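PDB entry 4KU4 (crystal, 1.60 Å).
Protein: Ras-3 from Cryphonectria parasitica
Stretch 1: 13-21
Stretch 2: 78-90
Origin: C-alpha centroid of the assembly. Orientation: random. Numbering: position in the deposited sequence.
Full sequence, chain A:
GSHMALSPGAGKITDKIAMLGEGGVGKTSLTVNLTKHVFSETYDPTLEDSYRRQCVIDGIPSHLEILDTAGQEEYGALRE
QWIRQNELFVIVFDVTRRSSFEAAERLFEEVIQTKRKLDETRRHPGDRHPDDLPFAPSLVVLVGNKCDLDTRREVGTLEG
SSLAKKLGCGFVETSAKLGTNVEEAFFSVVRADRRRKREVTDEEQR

Stretch 1, residues 13-21: ITDKIAMLG
Stretch 2 78-90: LREQWIRQNELFV

Stretch 1 is extended from about Asp-15 to Leu-20 (phi about -80 to -145°, psi 114 to 160°), running parallel to strand 88–90, while the helix through 78–84 lies over one face, its axis at 153° to that of the first strand and 8.9 Å from it at closest approach. Ile-17 pairs with Leu-88, Ala-18 with Phe-89 and Met-19 with Val-90, CA atoms 4.6–5.0 Å apart. The ladder is Leu-88 N to Lys-16 O (3.1 Å), Ala-18 N to Leu-88 O (2.9 Å), Val-90 N to Ala-18 O (3.0 Å) and Leu-20 N to Val-90 O (2.9 Å); Glu-87 N also reaches Lys-16 O (2.9 Å). The contact buries 719 Å² over both sides, Ala-18, Leu-20 and Val-90 among the buried residues.

On the helix-facing side, Ala-18 is small enough to leave room for its neighbours: its CB lies 3.5 Å from Asn-86 ND2 and 3.8 Å from Phe-89 CE1. Asn-86 (chi1 m) turns its amide back to the helix end, ND2 donating to Trp-82 O at 2.8 Å. Leu-20 (m, t) is the branched knob here, filling the hollow between Arg-79, Trp-82, Ile-83 and Phe-89: CD2 meets Arg-79 CG (3.9 Å) and Trp-82 CE3 (4.0 Å), CD1 meets Phe-89 CD1 (4.0 Å).

On the other face, beta-branched Ile-17 (m, t) suits the extended backbone and sets CG2 3.7 Å from Val-90 CG2; flexible Met-19 (m, m, m) curls SD to 3.9 Å from Val-90 CB.

Beside Lys-16, a water accepts from Lys-16 N and donates to Glu-87 OE1, at 2.8 Å from each; Asp-15 OD1 and Glu-87 OE1, two acceptors of like charge, lie 3.0 Å apart without a hydrogen bond.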

# COMPACT_ATOMS: atom_id res chain seq x y z
N ILE A 13 -13.97 2.05 12.34
CA ILE A 13 -13.04 1.60 11.31
C ILE A 13 -13.75 0.68 10.35
O ILE A 13 -14.44 -0.25 10.76
CB ILE A 13 -11.85 0.88 11.96
CG1 ILE A 13 -11.07 1.87 12.83
CG2 ILE A 13 -10.94 0.27 10.91
CD1 ILE A 13 -10.66 3.10 12.08
N THR A 14 -13.62 0.95 9.05
CA THR A 14 -14.27 0.13 8.05
C THR A 14 -13.30 -0.78 7.30
O THR A 14 -13.69 -1.82 6.79
CB THR A 14 -15.01 1.01 7.04
OG1 THR A 14 -14.07 1.86 6.38
CG2 THR A 14 -16.04 1.87 7.75
N ASP A 15 -12.03 -0.38 7.24
CA ASP A 15 -11.04 -1.13 6.46
C ASP A 15 -9.65 -1.12 7.10
O ASP A 15 -9.14 -0.07 7.48
CB ASP A 15 -10.94 -0.55 5.05
CG ASP A 15 -12.23 -0.70 4.29
OD1 ASP A 15 -12.48 -1.81 3.76
OD2 ASP A 15 -12.98 0.30 4.20
N LYS A 16 -9.04 -2.29 7.18
CA LYS A 16 -7.71 -2.42 7.76
C LYS A 16 -6.69 -2.68 6.67
O LYS A 16 -6.72 -3.72 6.02
CB LYS A 16 -7.68 -3.57 8.79
CG LYS A 16 -8.44 -3.28 10.08
CD LYS A 16 -8.88 -4.57 10.73
CE LYS A 16 -9.46 -4.34 12.12
NZ LYS A 16 -10.25 -5.53 12.60
N ILE A 17 -5.80 -1.72 6.46
CA ILE A 17 -4.79 -1.83 5.43
C ILE A 17 -3.40 -1.92 6.05
O ILE A 17 -3.08 -1.17 6.98
CB ILE A 17 -4.80 -0.58 4.54
CG1 ILE A 17 -6.22 -0.29 4.04
CG2 ILE A 17 -3.85 -0.76 3.40
CD1 ILE A 17 -6.34 0.99 3.25
N ALA A 18 -2.57 -2.84 5.54
CA ALA A 18 -1.17 -2.87 5.96
C ALA A 18 -0.22 -2.32 4.88
O ALA A 18 -0.37 -2.63 3.71
CB ALA A 18 -0.76 -4.29 6.42
N MET A 19 0.74 -1.49 5.30
CA MET A 19 1.86 -1.10 4.44
C MET A 19 2.95 -2.15 4.48
O MET A 19 3.34 -2.60 5.55
CB MET A 19 2.46 0.21 4.93
CG MET A 19 1.43 1.28 5.15
SD MET A 19 0.63 1.77 3.61
CE MET A 19 1.99 2.56 2.76
N LEU A 20 3.43 -2.55 3.32
CA LEU A 20 4.62 -3.42 3.22
C LEU A 20 5.61 -2.83 2.23
O LEU A 20 5.24 -2.01 1.38
CB LEU A 20 4.23 -4.83 2.79
CG LEU A 20 3.25 -5.60 3.68
CD1 LEU A 20 2.71 -6.85 2.98
CD2 LEU A 20 3.91 -5.94 5.01
N GLY A 21 6.87 -3.24 2.34
CA GLY A 21 7.95 -2.73 1.51
C GLY A 21 9.25 -2.60 2.28
O GLY A 21 9.26 -2.49 3.50
N LEU A 78 7.22 -11.59 12.05
CA LEU A 78 6.42 -10.42 12.39
C LEU A 78 5.61 -9.96 11.17
O LEU A 78 4.45 -9.59 11.29
CB LEU A 78 7.29 -9.27 12.92
CG LEU A 78 6.60 -7.99 13.40
CD1 LEU A 78 5.57 -8.30 14.47
CD2 LEU A 78 7.61 -6.97 13.91
N ARG A 79 6.21 -10.02 9.99
CA ARG A 79 5.49 -9.65 8.78
C ARG A 79 4.23 -10.50 8.64
O ARG A 79 3.19 -10.01 8.21
CB ARG A 79 6.38 -9.78 7.54
CG ARG A 79 5.78 -9.17 6.30
CD ARG A 79 6.81 -9.10 5.19
NE ARG A 79 8.14 -8.75 5.69
CZ ARG A 79 9.17 -9.59 5.74
NH1 ARG A 79 10.34 -9.19 6.21
NH2 ARG A 79 9.02 -10.83 5.31
N GLU A 80 4.33 -11.77 9.02
CA GLU A 80 3.18 -12.67 8.94
C GLU A 80 2.04 -12.25 9.87
O GLU A 80 0.87 -12.46 9.56
CB GLU A 80 3.59 -14.12 9.23
CG GLU A 80 3.19 -15.09 8.13
CD GLU A 80 2.93 -16.49 8.65
OE1 GLU A 80 3.79 -17.03 9.36
OE2 GLU A 80 1.86 -17.05 8.34
N GLN A 81 2.36 -11.66 11.02
CA GLN A 81 1.30 -11.17 11.90
C GLN A 81 0.63 -9.96 11.25
O GLN A 81 -0.59 -9.86 11.24
CB GLN A 81 1.85 -10.79 13.28
CG GLN A 81 0.80 -10.80 14.38
CD GLN A 81 1.39 -11.20 15.73
OE1 GLN A 81 2.30 -10.55 16.24
NE2 GLN A 81 0.88 -12.29 16.31
N TRP A 82 1.44 -9.06 10.70
CA TRP A 82 0.91 -7.89 10.01
C TRP A 82 -0.10 -8.32 8.95
O TRP A 82 -1.14 -7.67 8.75
CB TRP A 82 2.05 -7.10 9.36
CG TRP A 82 3.10 -6.54 10.30
CD1 TRP A 82 2.96 -6.25 11.63
CD2 TRP A 82 4.45 -6.18 9.95
NE1 TRP A 82 4.14 -5.74 12.13
CE2 TRP A 82 5.06 -5.68 11.12
CE3 TRP A 82 5.18 -6.22 8.77
CZ2 TRP A 82 6.39 -5.23 11.13
CZ3 TRP A 82 6.50 -5.78 8.78
CH2 TRP A 82 7.09 -5.29 9.95
N ILE A 83 0.19 -9.42 8.26
CA ILE A 83 -0.68 -9.89 7.18
C ILE A 83 -1.98 -10.52 7.67
O ILE A 83 -3.05 -10.30 7.10
CB ILE A 83 0.09 -10.86 6.24
CG1 ILE A 83 1.26 -10.13 5.57
CG2 ILE A 83 -0.83 -11.45 5.19
CD1 ILE A 83 2.24 -11.03 4.84
N ARG A 84 -1.90 -11.31 8.74
CA ARG A 84 -3.08 -11.94 9.30
C ARG A 84 -4.08 -10.90 9.80
O ARG A 84 -5.29 -11.09 9.69
CB ARG A 84 -2.70 -12.88 10.45
CG ARG A 84 -1.78 -14.01 10.05
CD ARG A 84 -1.33 -14.84 11.25
NE ARG A 84 -1.98 -16.15 11.30
CZ ARG A 84 -2.62 -16.62 12.36
NH1 ARG A 84 -2.70 -15.89 13.47
NH2 ARG A 84 -3.18 -17.82 12.32
N GLN A 85 -3.57 -9.79 10.32
CA GLN A 85 -4.43 -8.81 10.99
C GLN A 85 -4.91 -7.67 10.10
O GLN A 85 -5.49 -6.71 10.59
CB GLN A 85 -3.72 -8.25 12.23
CG GLN A 85 -3.50 -9.31 13.30
CD GLN A 85 -2.50 -8.88 14.37
OE1 GLN A 85 -2.18 -9.66 15.27
NE2 GLN A 85 -2.01 -7.65 14.27
N ASN A 86 -4.68 -7.79 8.80
CA ASN A 86 -5.17 -6.78 7.85
C ASN A 86 -5.90 -7.41 6.66
O ASN A 86 -5.64 -8.55 6.29
CB ASN A 86 -4.03 -5.86 7.39
CG ASN A 86 -3.59 -4.91 8.48
OD1 ASN A 86 -4.18 -3.83 8.65
ND2 ASN A 86 -2.56 -5.28 9.20
N GLU A 87 -6.80 -6.64 6.05
CA GLU A 87 -7.64 -7.12 4.94
C GLU A 87 -7.06 -6.72 3.58
O GLU A 87 -7.14 -7.48 2.62
CB GLU A 87 -9.08 -6.58 5.08
CG GLU A 87 -9.81 -6.33 3.75
CD GLU A 87 -11.21 -5.68 3.85
OE1 GLU A 87 -11.35 -4.53 4.36
OE2 GLU A 87 -12.19 -6.32 3.39
N LEU A 88 -6.48 -5.53 3.51
CA LEU A 88 -6.03 -4.96 2.26
C LEU A 88 -4.58 -4.55 2.41
O LEU A 88 -4.13 -4.28 3.52
CB LEU A 88 -6.87 -3.74 1.90
CG LEU A 88 -8.38 -3.92 2.00
CD1 LEU A 88 -9.11 -2.57 1.94
CD2 LEU A 88 -8.91 -4.86 0.92
N PHE A 89 -3.86 -4.48 1.29
CA PHE A 89 -2.43 -4.28 1.31
C PHE A 89 -1.89 -3.30 0.29
O PHE A 89 -2.27 -3.32 -0.89
CB PHE A 89 -1.72 -5.63 1.15
CG PHE A 89 -2.02 -6.59 2.26
CD1 PHE A 89 -1.22 -6.63 3.39
CD2 PHE A 89 -3.12 -7.43 2.19
CE1 PHE A 89 -1.50 -7.49 4.43
CE2 PHE A 89 -3.40 -8.31 3.23
CZ PHE A 89 -2.59 -8.33 4.36
N VAL A 90 -0.99 -2.45 0.76
CA VAL A 90 -0.28 -1.53 -0.10
C VAL A 90 1.19 -1.91 -0.02
O VAL A 90 1.82 -1.75 1.03
CB VAL A 90 -0.48 -0.10 0.38
CG1 VAL A 90 0.29 0.88 -0.51
CG2 VAL A 90 -1.98 0.25 0.41
O HOH W 1 -10.77 -4.53 7.11